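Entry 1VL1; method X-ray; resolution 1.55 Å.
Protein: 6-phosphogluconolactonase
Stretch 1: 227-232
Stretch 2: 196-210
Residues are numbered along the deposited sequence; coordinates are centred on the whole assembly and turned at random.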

ATOM      1  N   VAL A 227      -0.329  -7.079  10.446  1.00 21.11           N
ATOM      2  CA  VAL A 227       0.655  -8.140  10.275  1.00 20.53           C
ATOM      3  C   VAL A 227       1.911  -7.615   9.642  1.00 21.80           C
ATOM      4  O   VAL A 227       1.857  -6.954   8.604  1.00 22.73           O
ATOM      5  CB  VAL A 227       0.097  -9.227   9.347  1.00 22.35           C
ATOM      6  CG1 VAL A 227       1.162 -10.330   9.188  1.00 23.77           C
ATOM      7  CG2 VAL A 227      -1.244  -9.828   9.889  1.00 22.19           C
ATOM      8  N   TRP A 228       3.067  -7.923  10.232  1.00 21.86           N
ATOM      9  CA  TRP A 228       4.352  -7.589   9.647  1.00 20.82           C
ATOM     10  C   TRP A 228       4.991  -8.901   9.124  1.00 20.93           C
ATOM     11  O   TRP A 228       5.052  -9.898   9.820  1.00 21.12           O
ATOM     12  CB  TRP A 228       5.283  -6.973  10.681  1.00 21.54           C
ATOM     13  CG  TRP A 228       4.808  -5.626  11.194  1.00 20.39           C
ATOM     14  CD1 TRP A 228       3.773  -5.417  12.056  1.00 21.77           C
ATOM     15  CD2 TRP A 228       5.344  -4.345  10.894  1.00 19.20           C
ATOM     16  NE1 TRP A 228       3.623  -4.087  12.309  1.00 20.37           N
ATOM     17  CE2 TRP A 228       4.550  -3.392  11.569  1.00 18.73           C
ATOM     18  CE3 TRP A 228       6.384  -3.897  10.106  1.00 20.37           C
ATOM     19  CZ2 TRP A 228       4.819  -2.039  11.531  1.00 23.37           C
ATOM     20  CZ3 TRP A 228       6.644  -2.538  10.068  1.00 21.77           C
ATOM     21  CH2 TRP A 228       5.844  -1.630  10.756  1.00 23.10           C
ATOM     22  N   PHE A 229       5.501  -8.846   7.893  1.00 20.32           N
ATOM     23  CA  PHE A 229       6.301  -9.930   7.351  1.00 20.90           C
ATOM     24  C   PHE A 229       7.713  -9.365   7.255  1.00 21.25           C
ATOM     25  O   PHE A 229       7.983  -8.486   6.417  1.00 22.16           O
ATOM     26  CB  PHE A 229       5.774 -10.342   5.972  1.00 21.60           C
ATOM     27  CG  PHE A 229       4.415 -10.930   5.991  1.00 22.21           C
ATOM     28  CD1 PHE A 229       4.234 -12.215   6.372  1.00 22.70           C
ATOM     29  CD2 PHE A 229       3.291 -10.185   5.597  1.00 24.52           C
ATOM     30  CE1 PHE A 229       2.960 -12.776   6.421  1.00 27.32           C
ATOM     31  CE2 PHE A 229       2.006 -10.760   5.632  1.00 26.47           C
ATOM     32  CZ  PHE A 229       1.848 -12.039   6.010  1.00 26.21           C
ATOM     33  N   VAL A 230       8.596  -9.851   8.112  1.00 20.80           N
ATOM     34  CA  VAL A 230       9.927  -9.294   8.281  1.00 20.60           C
ATOM     35  C   VAL A 230      10.992 -10.267   7.815  1.00 21.58           C
ATOM     36  O   VAL A 230      11.106 -11.382   8.350  1.00 20.10           O
ATOM     37  CB  VAL A 230      10.176  -8.982   9.734  1.00 20.46           C
ATOM     38  CG1 VAL A 230      11.563  -8.310   9.916  1.00 22.99           C
ATOM     39  CG2 VAL A 230       9.031  -8.122  10.273  1.00 21.65           C
ATOM     40  N   GLY A 231      11.738  -9.855   6.786  1.00 22.50           N
ATOM     41  CA  GLY A 231      12.822 -10.660   6.226  1.00 26.87           C
ATOM     42  C   GLY A 231      14.187 -10.201   6.733  1.00 28.37           C
ATOM     43  O   GLY A 231      14.365  -9.042   7.055  1.00 28.41           O
ATOM     44  N   LYS A 232      15.131 -11.142   6.778  1.00 31.33           N
ATOM     45  CA  LYS A 232      16.560 -10.934   7.146  1.00 32.97           C
ATOM     46  C   LYS A 232      16.899 -11.239   8.623  1.00 35.14           C
ATOM     47  O   LYS A 232      16.293 -12.119   9.283  1.00 37.61           O
ATOM     48  CB  LYS A 232      17.059  -9.524   6.784  1.00 34.31           C
ATOM     49  CG  LYS A 232      17.617  -9.349   5.367  1.00 35.48           C
ATOM     50  CD  LYS A 232      16.580  -9.479   4.271  1.00 36.65           C
ATOM     51  CE  LYS A 232      17.125  -8.865   2.964  1.00 39.13           C
ATOM     52  NZ  LYS A 232      16.112  -8.717   1.844  1.00 40.98           N
TER
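Stretch 2 (196-210) LIRGKEKINRLTEIL

Stretch 2 lies on stretch 1 in two parts. Residues 196-198 form a strand beside strand 227-231, and a helix that begins at Lys200 packs over one side of it. The strands run parallel, with axes 4.6 Å apart at closest and a crossing angle of -20°. Phe229 pairs with Leu196, Val230 with Ile197 and Gly231 with Arg198. Three backbone hydrogen bonds hold this register: Ile197 N to Phe229 O at 3.1 Å, Gly231 N to Ile197 O at 2.9 Å, and Gly199 N to Gly231 O at 2.9 Å. Gly199, the N-cap residue, thus ties the start of the helix to the strand. The helix then runs back across stretch 1, at 141° to its direction and with axes 9.0 Å apart at closest.

Trp228 has the largest area covered by stretch 2. Leu206 CD1 sits over one face of the Trp228 indole, 3.6 Å from the centroid of its six-membered ring and nearly on the ring normal, a CH-pi contact. Ile197 CD1 lies 3.9 Å from Trp228 CE3, and Ile209 CD1 lies 3.9 Å from Trp228 CH2. Strand and helix therefore both pack against the ring.

Ile197 also meets Val230, on the same face of the sheet, with Ile197 CG1 3.8 Å from Val230 CG2. The helix closes over this valine: Ile203 CG1 is 3.5 Å from Val230 CG1. On the face shared by Phe229 and Leu196, Leu196 CD1 is 3.8 Å from Phe229 CD2.

Lys232 is exposed in the structure, yet stretch 2 covers 89 Å² of it, second only to Trp228 in stretch 1. Lys232 CB is 3.5 Å from Gly199 N. Lys232 NZ lies 2.7 Å from Arg198 NE; both are donors of like charge, so this is not a hydrogen bond.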

ATOM      1  N   LEU A 196       5.422  -5.143   4.660  1.00 21.70           N
ATOM      2  CA  LEU A 196       6.434  -6.015   4.065  1.00 22.58           C
ATOM      3  C   LEU A 196       7.763  -5.304   4.170  1.00 22.17           C
ATOM      4  O   LEU A 196       7.943  -4.279   3.509  1.00 21.93           O
ATOM      5  CB  LEU A 196       6.107  -6.247   2.595  1.00 22.31           C
ATOM      6  CG  LEU A 196       5.069  -7.253   2.197  1.00 27.27           C
ATOM      7  CD1 LEU A 196       3.928  -7.358   3.072  1.00 31.06           C
ATOM      8  CD2 LEU A 196       4.727  -7.112   0.729  1.00 24.73           C
ATOM      9  N   ILE A 197       8.643  -5.795   5.033  1.00 21.84           N
ATOM     10  CA  ILE A 197       9.912  -5.143   5.313  1.00 22.04           C
ATOM     11  C   ILE A 197      11.015  -6.164   5.331  1.00 23.08           C
ATOM     12  O   ILE A 197      10.786  -7.337   5.691  1.00 22.81           O
ATOM     13  CB  ILE A 197       9.918  -4.327   6.616  1.00 22.14           C
ATOM     14  CG1 ILE A 197       9.620  -5.188   7.879  1.00 21.29           C
ATOM     15  CG2 ILE A 197       8.950  -3.143   6.525  1.00 24.26           C
ATOM     16  CD1 ILE A 197      10.135  -4.482   9.104  1.00 23.17           C
ATOM     17  N   ARG A 198      12.230  -5.728   4.995  1.00 22.22           N
ATOM     18  CA  ARG A 198      13.384  -6.601   5.020  1.00 23.91           C
ATOM     19  C   ARG A 198      14.617  -5.839   5.469  1.00 24.20           C
ATOM     20  O   ARG A 198      14.792  -4.650   5.107  1.00 23.86           O
ATOM     21  CB  ARG A 198      13.655  -7.232   3.651  1.00 24.30           C
ATOM     22  CG  ARG A 198      12.518  -8.098   3.114  1.00 25.49           C
ATOM     23  CD  ARG A 198      12.764  -8.588   1.725  1.00 28.34           C
ATOM     24  NE  ARG A 198      13.605  -9.766   1.702  1.00 32.50           N
ATOM     25  CZ  ARG A 198      13.671 -10.616   0.667  1.00 34.94           C
ATOM     26  NH1 ARG A 198      12.945 -10.428  -0.436  1.00 37.37           N
ATOM     27  NH2 ARG A 198      14.453 -11.657   0.741  1.00 34.91           N
ATOM     28  N   GLY A 199      15.456  -6.512   6.246  1.00 24.08           N
ATOM     29  CA  GLY A 199      16.776  -6.024   6.564  1.00 23.80           C
ATOM     30  C   GLY A 199      16.883  -5.326   7.906  1.00 24.17           C
ATOM     31  O   GLY A 199      15.893  -4.946   8.538  1.00 23.39           O
ATOM     32  N   LYS A 200      18.138  -5.129   8.316  1.00 24.54           N
ATOM     33  CA  LYS A 200      18.464  -4.671   9.677  1.00 25.79           C
ATOM     34  C   LYS A 200      17.932  -3.289   9.985  1.00 25.18           C
ATOM     35  O   LYS A 200      17.432  -3.053  11.072  1.00 24.48           O
ATOM     36  CB  LYS A 200      19.979  -4.716   9.913  1.00 26.48           C
ATOM     37  CG  LYS A 200      20.468  -6.138  10.104  1.00 29.66           C
ATOM     38  CD  LYS A 200      21.944  -6.274  10.425  1.00 28.30           C
ATOM     39  CE  LYS A 200      22.279  -7.749  10.658  1.00 30.50           C
ATOM     40  NZ  LYS A 200      23.737  -8.021  10.655  1.00 32.28           N
ATOM     41  N   GLU A 201      18.034  -2.365   9.051  1.00 25.06           N
ATOM     42  CA  GLU A 201      17.582  -0.995   9.349  1.00 25.10           C
ATOM     43  C   GLU A 201      16.093  -0.911   9.607  1.00 24.25           C
ATOM     44  O   GLU A 201      15.649  -0.178  10.508  1.00 24.08           O
ATOM     45  CB  GLU A 201      17.956  -0.028   8.229  1.00 27.18           C
ATOM     46  CG  GLU A 201      17.988   1.421   8.661  1.00 32.11           C
ATOM     47  CD  GLU A 201      19.100   1.767   9.656  1.00 38.48           C
ATOM     48  OE1 GLU A 201      19.872   0.885  10.127  1.00 42.51           O
ATOM     49  OE2 GLU A 201      19.229   2.972   9.968  1.00 43.34           O
ATOM     50  N   LYS A 202      15.310  -1.623   8.799  1.00 23.57           N
ATOM     51  CA  LYS A 202      13.868  -1.601   8.965  1.00 22.26           C
ATOM     52  C   LYS A 202      13.464  -2.392  10.210  1.00 21.50           C
ATOM     53  O   LYS A 202      12.545  -2.013  10.905  1.00 21.29           O
ATOM     54  CB  LYS A 202      13.152  -2.092   7.744  1.00 23.36           C
ATOM     55  CG  LYS A 202      13.448  -1.194   6.559  1.00 23.83           C
ATOM     56  CD  LYS A 202      12.636  -1.525   5.436  1.00 24.07           C
ATOM     57  CE  LYS A 202      13.044  -0.691   4.217  1.00 24.09           C
ATOM     58  NZ  LYS A 202      12.095  -1.019   3.129  1.00 24.46           N
ATOM     59  N   ILE A 203      14.183  -3.471  10.509  1.00 21.57           N
ATOM     60  CA  ILE A 203      13.993  -4.148  11.804  1.00 21.39           C
ATOM     61  C   ILE A 203      14.236  -3.175  12.967  1.00 21.58           C
ATOM     62  O   ILE A 203      13.480  -3.119  13.935  1.00 20.05           O
ATOM     63  CB  ILE A 203      14.908  -5.401  11.926  1.00 21.97           C
ATOM     64  CG1 ILE A 203      14.414  -6.490  10.982  1.00 22.85           C
ATOM     65  CG2 ILE A 203      14.875  -5.897  13.345  1.00 21.78           C
ATOM     66  CD1 ILE A 203      15.394  -7.543  10.716  1.00 25.73           C
ATOM     67  N   ASN A 204      15.252  -2.342  12.845  1.00 21.82           N
ATOM     68  CA  ASN A 204      15.537  -1.367  13.892  1.00 22.71           C
ATOM     69  C   ASN A 204      14.321  -0.454  14.047  1.00 22.09           C
ATOM     70  O   ASN A 204      13.840  -0.199  15.168  1.00 21.28           O
ATOM     71  CB  ASN A 204      16.773  -0.517  13.548  1.00 23.09           C
ATOM     72  CG  ASN A 204      18.054  -1.250  13.713  1.00 28.34           C
ATOM     73  OD1 ASN A 204      18.161  -2.144  14.534  1.00 30.00           O
ATOM     74  ND2 ASN A 204      19.068  -0.852  12.938  1.00 34.90           N
ATOM     75  N   ARG A 205      13.788   0.020  12.923  1.00 20.85           N
ATOM     76  CA  ARG A 205      12.607   0.888  12.990  1.00 21.40           C
ATOM     77  C   ARG A 205      11.409   0.154  13.608  1.00 20.47           C
ATOM     78  O   ARG A 205      10.680   0.724  14.419  1.00 21.36           O
ATOM     79  CB  ARG A 205      12.189   1.408  11.627  1.00 21.44           C
ATOM     80  CG  ARG A 205      13.196   2.293  10.941  1.00 21.85           C
ATOM     81  CD  ARG A 205      13.470   3.641  11.605  1.00 26.31           C
ATOM     82  NE  ARG A 205      14.468   3.544  12.635  1.00 26.05           N
ATOM     83  CZ  ARG A 205      15.773   3.375  12.414  1.00 28.23           C
ATOM     84  NH1 ARG A 205      16.260   3.285  11.177  1.00 29.15           N
ATOM     85  NH2 ARG A 205      16.610   3.294  13.431  1.00 29.08           N
ATOM     86  N   LEU A 206      11.208  -1.113  13.221  1.00 21.31           N
ATOM     87  CA  LEU A 206      10.152  -1.896  13.850  1.00 21.20           C
ATOM     88  C   LEU A 206      10.352  -2.036  15.346  1.00 21.53           C
ATOM     89  O   LEU A 206       9.397  -1.929  16.130  1.00 20.94           O
ATOM     90  CB  LEU A 206       9.984  -3.257  13.193  1.00 21.23           C
ATOM     91  CG  LEU A 206       8.934  -4.150  13.894  1.00 20.05           C
ATOM     92  CD1 LEU A 206       7.546  -3.545  13.805  1.00 21.35           C
ATOM     93  CD2 LEU A 206       8.967  -5.472  13.180  1.00 22.51           C
ATOM     94  N   THR A 207      11.591  -2.233  15.809  1.00 20.28           N
ATOM     95  CA  THR A 207      11.784  -2.287  17.276  1.00 19.79           C
ATOM     96  C   THR A 207      11.417  -0.975  17.976  1.00 19.79           C
ATOM     97  O   THR A 207      10.915  -0.995  19.066  1.00 19.94           O
ATOM     98  CB  THR A 207      13.173  -2.711  17.686  1.00 20.74           C
ATOM     99  OG1 THR A 207      14.158  -1.785  17.236  1.00 21.94           O
ATOM    100  CG2 THR A 207      13.521  -4.117  17.091  1.00 19.71           C
ATOM    101  N   GLU A 208      11.688   0.148  17.309  1.00 19.71           N
ATOM    102  CA  GLU A 208      11.284   1.444  17.824  1.00 20.85           C
ATOM    103  C   GLU A 208       9.757   1.551  17.912  1.00 20.18           C
ATOM    104  O   GLU A 208       9.226   2.039  18.915  1.00 21.13           O
ATOM    105  CB  GLU A 208      11.900   2.550  16.948  1.00 20.50           C
ATOM    106  CG  GLU A 208      13.432   2.571  17.009  1.00 21.94           C
ATOM    107  CD  GLU A 208      14.107   3.482  15.978  1.00 22.87           C
ATOM    108  OE1 GLU A 208      13.434   4.089  15.136  1.00 25.10           O
ATOM    109  OE2 GLU A 208      15.349   3.537  16.018  1.00 26.60           O
ATOM    110  N   ILE A 209       9.057   1.045  16.902  1.00 21.69           N
ATOM    111  CA  ILE A 209       7.583   0.984  16.882  1.00 21.76           C
ATOM    112  C   ILE A 209       7.045   0.137  18.048  1.00 22.68           C
ATOM    113  O   ILE A 209       6.081   0.519  18.723  1.00 22.84           O
ATOM    114  CB  ILE A 209       7.096   0.476  15.505  1.00 23.24           C
ATOM    115  CG1 ILE A 209       7.240   1.627  14.504  1.00 23.51           C
ATOM    116  CG2 ILE A 209       5.673   0.064  15.544  1.00 22.69           C
ATOM    117  CD1 ILE A 209       7.270   1.219  13.069  1.00 24.15           C
ATOM    118  N   LEU A 210       7.709  -0.980  18.318  1.00 22.70           N
ATOM    119  CA  LEU A 210       7.343  -1.807  19.484  1.00 22.32           C
ATOM    120  C   LEU A 210       7.537  -1.100  20.822  1.00 22.04           C
ATOM    121  O   LEU A 210       6.953  -1.492  21.845  1.00 21.80           O
ATOM    122  CB  LEU A 210       8.119  -3.150  19.485  1.00 22.86           C
ATOM    123  CG  LEU A 210       7.867  -4.076  18.287  1.00 27.06           C
ATOM    124  CD1 LEU A 210       8.621  -5.366  18.377  1.00 29.55           C
ATOM    125  CD2 LEU A 210       6.377  -4.336  18.108  1.00 31.15           C
TER